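PDB 5BN3: NEQ263 from Nanoarchaeum equitans Kin4-M, which forms, with NeqA, the unusual catalytic core complex of the Nanoarchaeum equitans ATP synthase and probably binds ATP. Local coordinates for residues 110-115 with 334-339; 130-135 with 142-147; 138-143 with 224-229; 349-354 with 378-383. One frame throughout, in Å; residues are numbered along the deposited sequence.

Contact 1: residues 110-115 with 334-339; sequences ILYTGI and KKHKKY. With DIO (1,4-diethylene dioxide), chain N.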
# COMPACT_ATOMS: atom_id res chain seq x y z
N ILE B 110 33.04 -25.38 -14.71
CA ILE B 110 32.16 -25.82 -13.63
C ILE B 110 32.93 -26.22 -12.37
O ILE B 110 33.89 -26.99 -12.43
CB ILE B 110 31.29 -27.02 -14.07
CG1 ILE B 110 30.26 -26.57 -15.12
CG2 ILE B 110 30.57 -27.63 -12.88
CD1 ILE B 110 29.34 -27.69 -15.59
N LEU B 111 32.52 -25.66 -11.23
CA LEU B 111 32.99 -26.12 -9.92
C LEU B 111 31.97 -27.11 -9.38
O LEU B 111 30.87 -26.73 -8.98
CB LEU B 111 33.12 -24.95 -8.95
CG LEU B 111 34.21 -23.90 -9.19
CD1 LEU B 111 34.02 -22.71 -8.27
CD2 LEU B 111 35.58 -24.51 -8.97
N TYR B 112 32.31 -28.40 -9.38
CA TYR B 112 31.37 -29.41 -8.92
C TYR B 112 31.18 -29.42 -7.40
O TYR B 112 32.15 -29.52 -6.64
CB TYR B 112 31.75 -30.80 -9.46
CG TYR B 112 31.38 -30.95 -10.91
CD1 TYR B 112 30.07 -31.23 -11.27
CD2 TYR B 112 32.32 -30.79 -11.91
CE1 TYR B 112 29.72 -31.36 -12.59
CE2 TYR B 112 31.97 -30.92 -13.23
CZ TYR B 112 30.67 -31.21 -13.56
OH TYR B 112 30.29 -31.34 -14.87
N THR B 113 29.93 -29.31 -6.99
CA THR B 113 29.58 -29.23 -5.57
C THR B 113 29.32 -30.60 -4.99
O THR B 113 29.41 -30.80 -3.79
CB THR B 113 28.33 -28.35 -5.36
OG1 THR B 113 27.19 -28.99 -5.95
CG2 THR B 113 28.52 -26.99 -5.99
N GLY B 114 28.97 -31.55 -5.86
CA GLY B 114 28.61 -32.89 -5.42
C GLY B 114 27.14 -32.96 -5.05
O GLY B 114 26.65 -34.01 -4.61
N ILE B 115 26.44 -31.85 -5.23
CA ILE B 115 25.02 -31.75 -4.93
C ILE B 115 24.21 -31.81 -6.22
O ILE B 115 24.31 -30.92 -7.06
CB ILE B 115 24.72 -30.44 -4.17
CG1 ILE B 115 25.59 -30.35 -2.91
CG2 ILE B 115 23.25 -30.34 -3.82
CD1 ILE B 115 25.65 -28.97 -2.29
N LYS B 334 27.51 -31.22 -24.21
CA LYS B 334 26.24 -31.44 -24.88
C LYS B 334 25.40 -32.46 -24.13
O LYS B 334 24.18 -32.34 -24.06
CB LYS B 334 26.45 -31.87 -26.34
CG LYS B 334 26.89 -30.73 -27.25
CD LYS B 334 25.88 -29.59 -27.23
CE LYS B 334 26.57 -28.24 -27.19
NZ LYS B 334 27.49 -28.03 -28.34
N LYS B 335 26.06 -33.47 -23.56
CA LYS B 335 25.38 -34.47 -22.75
C LYS B 335 24.80 -33.85 -21.49
O LYS B 335 23.66 -34.14 -21.11
CB LYS B 335 26.35 -35.59 -22.37
CG LYS B 335 25.71 -36.70 -21.53
CD LYS B 335 26.75 -37.70 -21.05
CE LYS B 335 26.08 -38.92 -20.43
NZ LYS B 335 27.07 -39.90 -19.90
N HIS B 336 25.58 -32.99 -20.84
CA HIS B 336 25.15 -32.31 -19.62
C HIS B 336 23.94 -31.42 -19.91
O HIS B 336 22.99 -31.38 -19.12
CB HIS B 336 26.31 -31.48 -19.07
CG HIS B 336 26.12 -31.03 -17.65
ND1 HIS B 336 27.17 -30.71 -16.83
CD2 HIS B 336 24.99 -30.84 -16.92
CE1 HIS B 336 26.71 -30.34 -15.64
NE2 HIS B 336 25.39 -30.41 -15.68
N LYS B 337 23.99 -30.71 -21.03
CA LYS B 337 22.87 -29.86 -21.45
C LYS B 337 21.60 -30.67 -21.66
O LYS B 337 20.51 -30.23 -21.29
CB LYS B 337 23.23 -29.09 -22.72
CG LYS B 337 24.31 -28.03 -22.53
CD LYS B 337 24.75 -27.44 -23.86
CE LYS B 337 25.87 -26.42 -23.67
NZ LYS B 337 26.38 -25.86 -24.95
N LYS B 338 21.76 -31.85 -22.25
CA LYS B 338 20.63 -32.73 -22.51
C LYS B 338 19.95 -33.18 -21.22
O LYS B 338 18.73 -33.17 -21.12
CB LYS B 338 21.09 -33.94 -23.32
CG LYS B 338 19.97 -34.91 -23.67
CD LYS B 338 20.52 -36.22 -24.22
CE LYS B 338 19.42 -37.27 -24.32
NZ LYS B 338 18.30 -36.81 -25.19
N TYR B 339 20.76 -33.56 -20.23
CA TYR B 339 20.22 -34.01 -18.95
C TYR B 339 19.54 -32.88 -18.19
O TYR B 339 18.49 -33.08 -17.57
CB TYR B 339 21.33 -34.63 -18.09
CG TYR B 339 21.52 -36.11 -18.34
CD1 TYR B 339 20.72 -37.05 -17.71
CD2 TYR B 339 22.51 -36.57 -19.19
CE1 TYR B 339 20.90 -38.40 -17.93
CE2 TYR B 339 22.70 -37.92 -19.42
CZ TYR B 339 21.89 -38.83 -18.78
OH TYR B 339 22.06 -40.17 -19.00
C1 DIO N . 29.82 -32.66 -18.37
C2 DIO N . 30.40 -30.51 -18.56
C1' DIO N . 30.97 -32.88 -17.44
C2' DIO N . 31.54 -30.72 -17.64
O1 DIO N . 29.37 -31.36 -18.23
O1' DIO N . 32.00 -32.02 -17.76

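Contact 2: residues 130-135 with 142-147; sequences IAIFSP and RLALQI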
# COMPACT_ATOMS: atom_id res chain seq x y z
N ILE B 130 26.85 -16.05 -7.41
CA ILE B 130 25.51 -16.63 -7.34
C ILE B 130 25.01 -16.65 -5.89
O ILE B 130 25.73 -17.07 -4.99
CB ILE B 130 25.48 -18.04 -7.98
CG1 ILE B 130 24.11 -18.69 -7.79
CG2 ILE B 130 26.55 -18.92 -7.39
CD1 ILE B 130 23.79 -19.70 -8.88
N ALA B 131 23.79 -16.18 -5.69
CA ALA B 131 23.26 -16.03 -4.34
C ALA B 131 22.46 -17.24 -3.87
O ALA B 131 21.98 -18.03 -4.68
CB ALA B 131 22.40 -14.78 -4.26
N ILE B 132 22.34 -17.38 -2.56
CA ILE B 132 21.38 -18.31 -1.98
C ILE B 132 20.27 -17.50 -1.32
O ILE B 132 20.54 -16.68 -0.44
CB ILE B 132 22.04 -19.24 -0.94
CG1 ILE B 132 23.16 -20.07 -1.58
CG2 ILE B 132 21.01 -20.17 -0.30
CD1 ILE B 132 23.96 -20.88 -0.58
N PHE B 133 19.03 -17.70 -1.76
CA PHE B 133 17.88 -17.03 -1.17
C PHE B 133 17.18 -18.03 -0.27
O PHE B 133 16.89 -19.15 -0.70
CB PHE B 133 16.87 -16.59 -2.24
CG PHE B 133 17.34 -15.47 -3.14
CD1 PHE B 133 18.59 -14.89 -2.97
CD2 PHE B 133 16.52 -15.00 -4.15
CE1 PHE B 133 19.01 -13.86 -3.81
CE2 PHE B 133 16.93 -13.97 -4.99
CZ PHE B 133 18.18 -13.41 -4.81
N SER B 134 16.89 -17.64 0.97
CA SER B 134 16.22 -18.56 1.89
C SER B 134 15.09 -17.90 2.67
O SER B 134 15.20 -16.75 3.09
CB SER B 134 17.22 -19.20 2.86
OG SER B 134 16.55 -20.02 3.81
N PRO B 135 13.99 -18.64 2.87
CA PRO B 135 12.98 -18.25 3.85
C PRO B 135 13.62 -18.31 5.23
O PRO B 135 14.59 -19.05 5.40
CB PRO B 135 11.93 -19.37 3.74
CG PRO B 135 12.14 -19.98 2.38
CD PRO B 135 13.61 -19.86 2.12
N ARG B 142 23.86 -24.69 6.22
CA ARG B 142 24.33 -26.03 5.89
C ARG B 142 24.63 -26.16 4.40
O ARG B 142 25.62 -26.78 4.02
CB ARG B 142 23.31 -27.09 6.31
CG ARG B 142 23.17 -27.25 7.82
CD ARG B 142 22.97 -28.71 8.22
NE ARG B 142 21.68 -29.24 7.79
CZ ARG B 142 20.56 -29.16 8.51
NH1 ARG B 142 20.57 -28.57 9.69
NH2 ARG B 142 19.43 -29.68 8.04
N LEU B 143 23.79 -25.57 3.56
CA LEU B 143 23.98 -25.63 2.11
C LEU B 143 25.28 -24.95 1.69
O LEU B 143 26.03 -25.48 0.88
CB LEU B 143 22.79 -25.01 1.38
CG LEU B 143 22.92 -25.02 -0.15
CD1 LEU B 143 23.05 -26.44 -0.67
CD2 LEU B 143 21.74 -24.32 -0.81
N ALA B 144 25.54 -23.77 2.25
CA ALA B 144 26.75 -23.02 1.92
C ALA B 144 28.00 -23.77 2.35
O ALA B 144 29.00 -23.78 1.63
CB ALA B 144 26.71 -21.67 2.58
N LEU B 145 27.94 -24.39 3.53
CA LEU B 145 29.06 -25.15 4.07
C LEU B 145 29.33 -26.41 3.26
O LEU B 145 30.49 -26.77 3.05
CB LEU B 145 28.80 -25.50 5.54
CG LEU B 145 28.92 -24.35 6.53
CD1 LEU B 145 28.55 -24.78 7.93
CD2 LEU B 145 30.34 -23.83 6.50
N GLN B 146 28.27 -27.08 2.82
CA GLN B 146 28.43 -28.28 2.00
C GLN B 146 29.04 -27.93 0.65
O GLN B 146 29.83 -28.69 0.10
CB GLN B 146 27.08 -29.00 1.83
CG GLN B 146 27.19 -30.32 1.08
CD GLN B 146 25.90 -31.13 1.09
OE1 GLN B 146 24.88 -30.67 1.59
NE2 GLN B 146 25.95 -32.34 0.54
N ILE B 147 28.68 -26.76 0.12
CA ILE B 147 29.27 -26.27 -1.12
C ILE B 147 30.74 -25.94 -0.92
O ILE B 147 31.60 -26.39 -1.68
CB ILE B 147 28.52 -25.03 -1.65
CG1 ILE B 147 27.16 -25.42 -2.23
CG2 ILE B 147 29.34 -24.31 -2.71
CD1 ILE B 147 26.28 -24.23 -2.57

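Contact 3: residues 138-143 with 224-229; sequences LPMERL and LMLDMT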
# COMPACT_ATOMS: atom_id res chain seq x y z
N LEU B 138 15.21 -21.87 7.29
CA LEU B 138 15.67 -22.95 6.42
C LEU B 138 17.20 -23.10 6.44
O LEU B 138 17.91 -22.13 6.68
CB LEU B 138 15.13 -22.77 4.99
CG LEU B 138 13.82 -23.52 4.72
CD1 LEU B 138 12.70 -23.04 5.62
CD2 LEU B 138 13.41 -23.41 3.26
N PRO B 139 17.70 -24.33 6.21
CA PRO B 139 19.13 -24.62 6.37
C PRO B 139 20.03 -24.04 5.28
O PRO B 139 20.76 -24.79 4.62
CB PRO B 139 19.18 -26.15 6.32
CG PRO B 139 18.02 -26.52 5.47
CD PRO B 139 16.94 -25.53 5.82
N MET B 140 20.00 -22.73 5.11
CA MET B 140 20.86 -22.04 4.14
C MET B 140 22.33 -22.16 4.51
O MET B 140 23.20 -22.25 3.64
CB MET B 140 20.44 -20.57 4.05
CG MET B 140 21.35 -19.69 3.22
SD MET B 140 20.70 -18.01 3.06
CE MET B 140 20.43 -17.59 4.78
N GLU B 141 22.61 -22.17 5.81
CA GLU B 141 23.99 -22.26 6.30
C GLU B 141 24.61 -23.61 5.99
O GLU B 141 25.76 -23.68 5.54
CB GLU B 141 24.05 -21.98 7.80
CG GLU B 141 23.50 -20.62 8.22
CD GLU B 141 22.00 -20.64 8.45
OE1 GLU B 141 21.38 -21.71 8.31
OE2 GLU B 141 21.44 -19.57 8.77
N ARG B 142 23.86 -24.69 6.22
CA ARG B 142 24.33 -26.03 5.89
C ARG B 142 24.63 -26.16 4.40
O ARG B 142 25.62 -26.78 4.02
CB ARG B 142 23.31 -27.09 6.31
CG ARG B 142 23.17 -27.25 7.82
CD ARG B 142 22.97 -28.71 8.22
NE ARG B 142 21.68 -29.24 7.79
CZ ARG B 142 20.56 -29.16 8.51
NH1 ARG B 142 20.57 -28.57 9.69
NH2 ARG B 142 19.43 -29.68 8.04
N LEU B 143 23.79 -25.57 3.56
CA LEU B 143 23.98 -25.63 2.11
C LEU B 143 25.28 -24.95 1.69
O LEU B 143 26.03 -25.48 0.88
CB LEU B 143 22.79 -25.01 1.38
CG LEU B 143 22.92 -25.02 -0.15
CD1 LEU B 143 23.05 -26.44 -0.67
CD2 LEU B 143 21.74 -24.32 -0.81
N LEU B 224 32.28 -16.32 0.78
CA LEU B 224 30.93 -16.52 1.29
C LEU B 224 30.55 -15.32 2.16
O LEU B 224 31.33 -14.90 3.01
CB LEU B 224 30.87 -17.80 2.14
CG LEU B 224 31.41 -19.09 1.52
CD1 LEU B 224 31.41 -20.21 2.55
CD2 LEU B 224 30.59 -19.49 0.32
N MET B 225 29.36 -14.76 1.93
CA MET B 225 28.88 -13.69 2.81
C MET B 225 27.40 -13.81 3.18
O MET B 225 26.57 -14.22 2.37
CB MET B 225 29.23 -12.29 2.26
CG MET B 225 28.69 -11.97 0.88
SD MET B 225 29.09 -10.26 0.41
CE MET B 225 30.87 -10.34 0.31
N LEU B 226 27.11 -13.45 4.42
CA LEU B 226 25.81 -13.66 5.05
C LEU B 226 25.76 -12.67 6.21
O LEU B 226 26.74 -12.57 6.95
CB LEU B 226 25.76 -15.09 5.59
CG LEU B 226 24.64 -15.55 6.52
CD1 LEU B 226 23.33 -15.68 5.77
CD2 LEU B 226 25.01 -16.87 7.18
N ASP B 227 24.66 -11.95 6.40
CA ASP B 227 23.43 -12.04 5.61
C ASP B 227 23.26 -10.70 4.90
O ASP B 227 23.38 -9.65 5.54
CB ASP B 227 22.26 -12.29 6.57
CG ASP B 227 20.93 -12.53 5.86
OD1 ASP B 227 20.63 -11.87 4.84
OD2 ASP B 227 20.15 -13.38 6.35
N MET B 228 22.98 -10.72 3.60
CA MET B 228 22.87 -9.47 2.85
C MET B 228 21.68 -8.62 3.29
O MET B 228 21.67 -7.41 3.08
CB MET B 228 22.80 -9.73 1.34
CG MET B 228 24.03 -10.42 0.74
SD MET B 228 25.62 -9.82 1.37
CE MET B 228 25.60 -8.11 0.82
N THR B 229 20.70 -9.24 3.92
CA THR B 229 19.56 -8.50 4.45
C THR B 229 19.99 -7.64 5.64
O THR B 229 19.48 -6.53 5.83
CB THR B 229 18.39 -9.43 4.83
OG1 THR B 229 18.00 -10.19 3.67
CG2 THR B 229 17.21 -8.63 5.31

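Contact 4: residues 349-354 with 378-383; sequences KGLEAR and LVEKEF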
# COMPACT_ATOMS: atom_id res chain seq x y z
N LYS B 349 6.55 -30.06 -15.99
CA LYS B 349 5.33 -30.70 -16.48
C LYS B 349 4.73 -31.58 -15.38
O LYS B 349 3.51 -31.67 -15.25
CB LYS B 349 5.63 -31.52 -17.74
CG LYS B 349 4.39 -32.08 -18.42
CD LYS B 349 4.54 -32.06 -19.94
CE LYS B 349 3.32 -32.65 -20.64
NZ LYS B 349 2.06 -31.95 -20.26
N GLY B 350 5.59 -32.19 -14.58
CA GLY B 350 5.14 -32.99 -13.45
C GLY B 350 4.43 -32.16 -12.40
O GLY B 350 3.46 -32.61 -11.80
N LEU B 351 4.90 -30.93 -12.19
CA LEU B 351 4.30 -30.04 -11.21
C LEU B 351 2.93 -29.53 -11.65
O LEU B 351 2.03 -29.37 -10.83
CB LEU B 351 5.24 -28.86 -10.90
CG LEU B 351 6.51 -29.20 -10.13
CD1 LEU B 351 7.34 -27.96 -9.86
CD2 LEU B 351 6.16 -29.89 -8.83
N GLU B 352 2.79 -29.28 -12.95
CA GLU B 352 1.50 -28.89 -13.52
C GLU B 352 0.50 -30.02 -13.33
O GLU B 352 -0.64 -29.80 -12.93
CB GLU B 352 1.65 -28.57 -15.01
CG GLU B 352 2.59 -27.41 -15.32
CD GLU B 352 2.83 -27.25 -16.81
OE1 GLU B 352 2.38 -28.12 -17.58
OE2 GLU B 352 3.46 -26.24 -17.21
N ALA B 353 0.94 -31.24 -13.63
CA ALA B 353 0.11 -32.42 -13.44
C ALA B 353 -0.26 -32.62 -11.97
O ALA B 353 -1.32 -33.15 -11.65
CB ALA B 353 0.82 -33.65 -13.97
N ARG B 354 0.63 -32.19 -11.08
CA ARG B 354 0.38 -32.26 -9.65
C ARG B 354 -0.71 -31.27 -9.22
O ARG B 354 -1.55 -31.59 -8.38
CB ARG B 354 1.67 -31.99 -8.86
CG ARG B 354 1.50 -32.04 -7.35
CD ARG B 354 2.80 -31.69 -6.63
NE ARG B 354 3.83 -32.72 -6.78
CZ ARG B 354 5.07 -32.60 -6.33
NH1 ARG B 354 5.45 -31.50 -5.69
NH2 ARG B 354 5.94 -33.59 -6.51
N LEU B 378 9.51 -38.49 -7.62
CA LEU B 378 10.78 -39.19 -7.48
C LEU B 378 11.99 -38.25 -7.53
O LEU B 378 13.01 -38.50 -6.88
CB LEU B 378 10.92 -40.28 -8.55
CG LEU B 378 9.94 -41.45 -8.51
CD1 LEU B 378 10.04 -42.27 -9.78
CD2 LEU B 378 10.20 -42.32 -7.31
N VAL B 379 11.88 -37.18 -8.31
CA VAL B 379 12.93 -36.16 -8.36
C VAL B 379 13.17 -35.59 -6.97
O VAL B 379 14.31 -35.45 -6.53
CB VAL B 379 12.56 -35.03 -9.34
CG1 VAL B 379 13.34 -33.76 -9.03
CG2 VAL B 379 12.82 -35.46 -10.77
N GLU B 380 12.08 -35.28 -6.27
CA GLU B 380 12.17 -34.70 -4.94
C GLU B 380 12.67 -35.72 -3.91
O GLU B 380 13.39 -35.36 -2.98
CB GLU B 380 10.82 -34.12 -4.52
CG GLU B 380 10.35 -32.98 -5.42
CD GLU B 380 8.94 -32.50 -5.09
OE1 GLU B 380 8.27 -33.13 -4.24
OE2 GLU B 380 8.51 -31.50 -5.69
N LYS B 381 12.30 -36.98 -4.09
CA LYS B 381 12.64 -38.03 -3.12
C LYS B 381 14.02 -38.64 -3.32
O LYS B 381 14.68 -39.02 -2.34
CB LYS B 381 11.59 -39.14 -3.15
CG LYS B 381 10.28 -38.78 -2.47
CD LYS B 381 9.22 -39.84 -2.70
CE LYS B 381 7.96 -39.54 -1.92
NZ LYS B 381 6.82 -40.41 -2.32
N GLU B 382 14.46 -38.75 -4.56
CA GLU B 382 15.68 -39.50 -4.87
C GLU B 382 16.79 -38.66 -5.50
O GLU B 382 17.96 -39.02 -5.43
CB GLU B 382 15.36 -40.70 -5.77
CG GLU B 382 14.24 -41.58 -5.23
CD GLU B 382 14.15 -42.91 -5.96
OE1 GLU B 382 14.89 -43.10 -6.94
OE2 GLU B 382 13.33 -43.76 -5.55
N PHE B 383 16.42 -37.54 -6.11
CA PHE B 383 17.40 -36.69 -6.79
C PHE B 383 17.78 -35.47 -5.94
O PHE B 383 18.95 -35.25 -5.65
CB PHE B 383 16.86 -36.25 -8.15
CG PHE B 383 17.81 -35.39 -8.94
CD1 PHE B 383 18.86 -35.97 -9.64
CD2 PHE B 383 17.65 -34.02 -8.98
CE1 PHE B 383 19.74 -35.18 -10.36
CE2 PHE B 383 18.53 -33.22 -9.70
CZ PHE B 383 19.57 -33.81 -10.40

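Contact 1: residues 110-115 with 334-339
His336, near the start of helix 334-356, pushes its imidazole toward Ile110 and Tyr112, joining the short strand 110-111 and the loop after it to the helical C-terminal domain of V- and A-type ATP synthases. Its CG lies anti to the backbone N (chi1 -165°), which carries the ring off the helix and across the gap to the loop. From the opposite direction comes Ile110, whose CD1 stops 3.7 Å from His336 CE1, an apolar touch that is oblique to the imidazole plane. Tyr112 stands beside it: its OH is 3.7 Å from His336 ND1, near the plane of the imidazole and too long for a bond. A dioxane molecule, probably from the crystallisation liquor, bridges the two polar groups. His336 ND1 donates to O1 of the dioxane over 2.7 Å with an angle of 147°, whereas Tyr112 OH reaches the dioxane O1' only through a weak bond. On its far side the imidazole makes weak bonds from NE2 to the carbonyls of Asp119 and Val120, and it meets Phe398 edge-to-face. The two carbonyls would probably favour a proton on NE2. Replacing His336 by an alanine would probably remove the weak N-H contacts to those carbonyls and open a gap beside Ile110 CD1. Within 110-115, Ile110 CG2 lies against one face of the Tyr112 ring, 3.5 Å from its plane and over its centre.

Contact 2: residues 130-135 with 142-147
Ile132 reaches from strand 131-134 onto the flank of helix 140-151, where its CD1 meets Leu143 and Ala144; strand, connecting loop and helix occupy the place of the beta-loop-alpha unit that carries the phosphate-binding loop in P-loop NTPases. CG1 of Ile132 sits beside the backbone N (chi1 -60°) and the chain runs on extended, which places CD1 foremost against the helix. The isoleucine crosses Leu143 at a slant, CD1 lying 4.1 Å from Leu143 CD2, and the same methyl rests 4.3 Å from Ala144 CB. One methyl thus takes both close contacts. The small side chain of Ala144 is consistent with the close approach of helix and sheet, the CA atoms of Ile132 and Ala144 being 8.1 Å apart. Ile147, one turn on from Leu143, points the same way but stays at the margin. All of this is buried and apolar. Strand 131-134 runs inside the main sheet, its backbone bonded to strand 273-281 and to strand 301-304. That sheet adds Ile277 beside Ile132 and Met279 beside Ala144. Where the strand ends, the serine hydroxyl turns onto the next residue: Ser134 OG donates to Pro135 O over 2.7 Å, the donor tilted 19° from the carbonyl plane.

Contact 3: residues 138-143 with 224-229
In the interior of the P-loop NTPase-type nucleotide-binding domain, the first turn of helix 140-151 lies over the end of strand 220-226, with Met140 and Glu141 resting on Leu226. Met140 leaves the helix with CG anti to its backbone N, runs straight through CG and then bends at its last torsion (chi3 53°), so that the terminal methyl turns onto the leucine: Met140 CE lies 3.6 Å from Leu226 CD1. The other branch is taken by Glu141, whose aliphatic CG is 4.2 Å from Leu226 CD2, the two side chains crossing at about a right angle. The leucine therefore fills the place between them with one methyl apiece. Glu141 then bends at chi2, and its carboxylate pairs with Lys425 of the alpha-type chain, a salt bridge that ties this buried corner to the neighbouring subunit. A cis peptide follows Leu226. Asp227 next caps the helix that begins at Met228: Thr229 N donates to Asp227 OD1 over 2.8 Å, meeting it on the anti side and 28° out of the carboxylate plane, while OD2 is bonded to Thr281. Arg396 of the alpha-type chain packs on Asp227 and Thr229. A hydrophobic strand followed directly by an aspartate, set beside the helix that follows the phosphate-binding loop, is consistent with the Walker B strand of the P-loop NTPase fold.

Contact 4: residues 349-354 with 378-383
Arg354 leaves helix 334-356 with CG anti to the backbone N (chi1 180°) and bends at chi3, while Glu380 of helix 367-384 is extended beyond CG, and the two charged ends meet from opposite directions between the helices. They form a salt bridge. Arg354 NH1 donates to Glu380 OE2 over 3.1 Å at 150°, on the syn side and tilted from the guanidinium plane; Arg354 NH2 adds a weak bond of 3.3 Å to Glu380 OE1. Guanidinium and carboxylate planes are turned 73° apart, well away from the flat side-by-side pairing of a coplanar bidentate bridge. Leu351, nearly one turn back, lays CD2 over one face of the Arg354 guanidinium, 3.6 Å from its plane and offset toward the rim. Glu380 OE2 is gripped a second time by the hydroxyl of Tyr347, and Lys312 makes a long, weak ion pair with OE1. Exchanging Arg354 for an alanine would probably leave the buried Glu380 short of its salt-bridge partner and take away the flat group on which Leu351 CD2 rests. Such an interhelical salt bridge joins helices 334-356 and 367-384 of the helical C-terminal domain of V- and A-type ATP synthases.

Contacts 2 and 3 lie in the buried core of the nucleotide-binding domain: both use helix 140-151 against the same sheet, share Arg142 and Leu143, and touch where Ile132 CG2 meets Met140 CG. Their chemistry across the segments is apolar, with charge appearing where contact 3 borders the alpha-type chain. Contacts 1 and 4 are partly buried; contact 1 mixes an isoleucine-imidazole touch with a dioxane-mediated polar link, and contact 4 is a direct salt bridge. Both use helix 334-356, with centres about 20 Å apart. Contact 1 also reaches the core, as Ile115 packs on Leu143 and Ile147, whereas contact 4 touches none of the others.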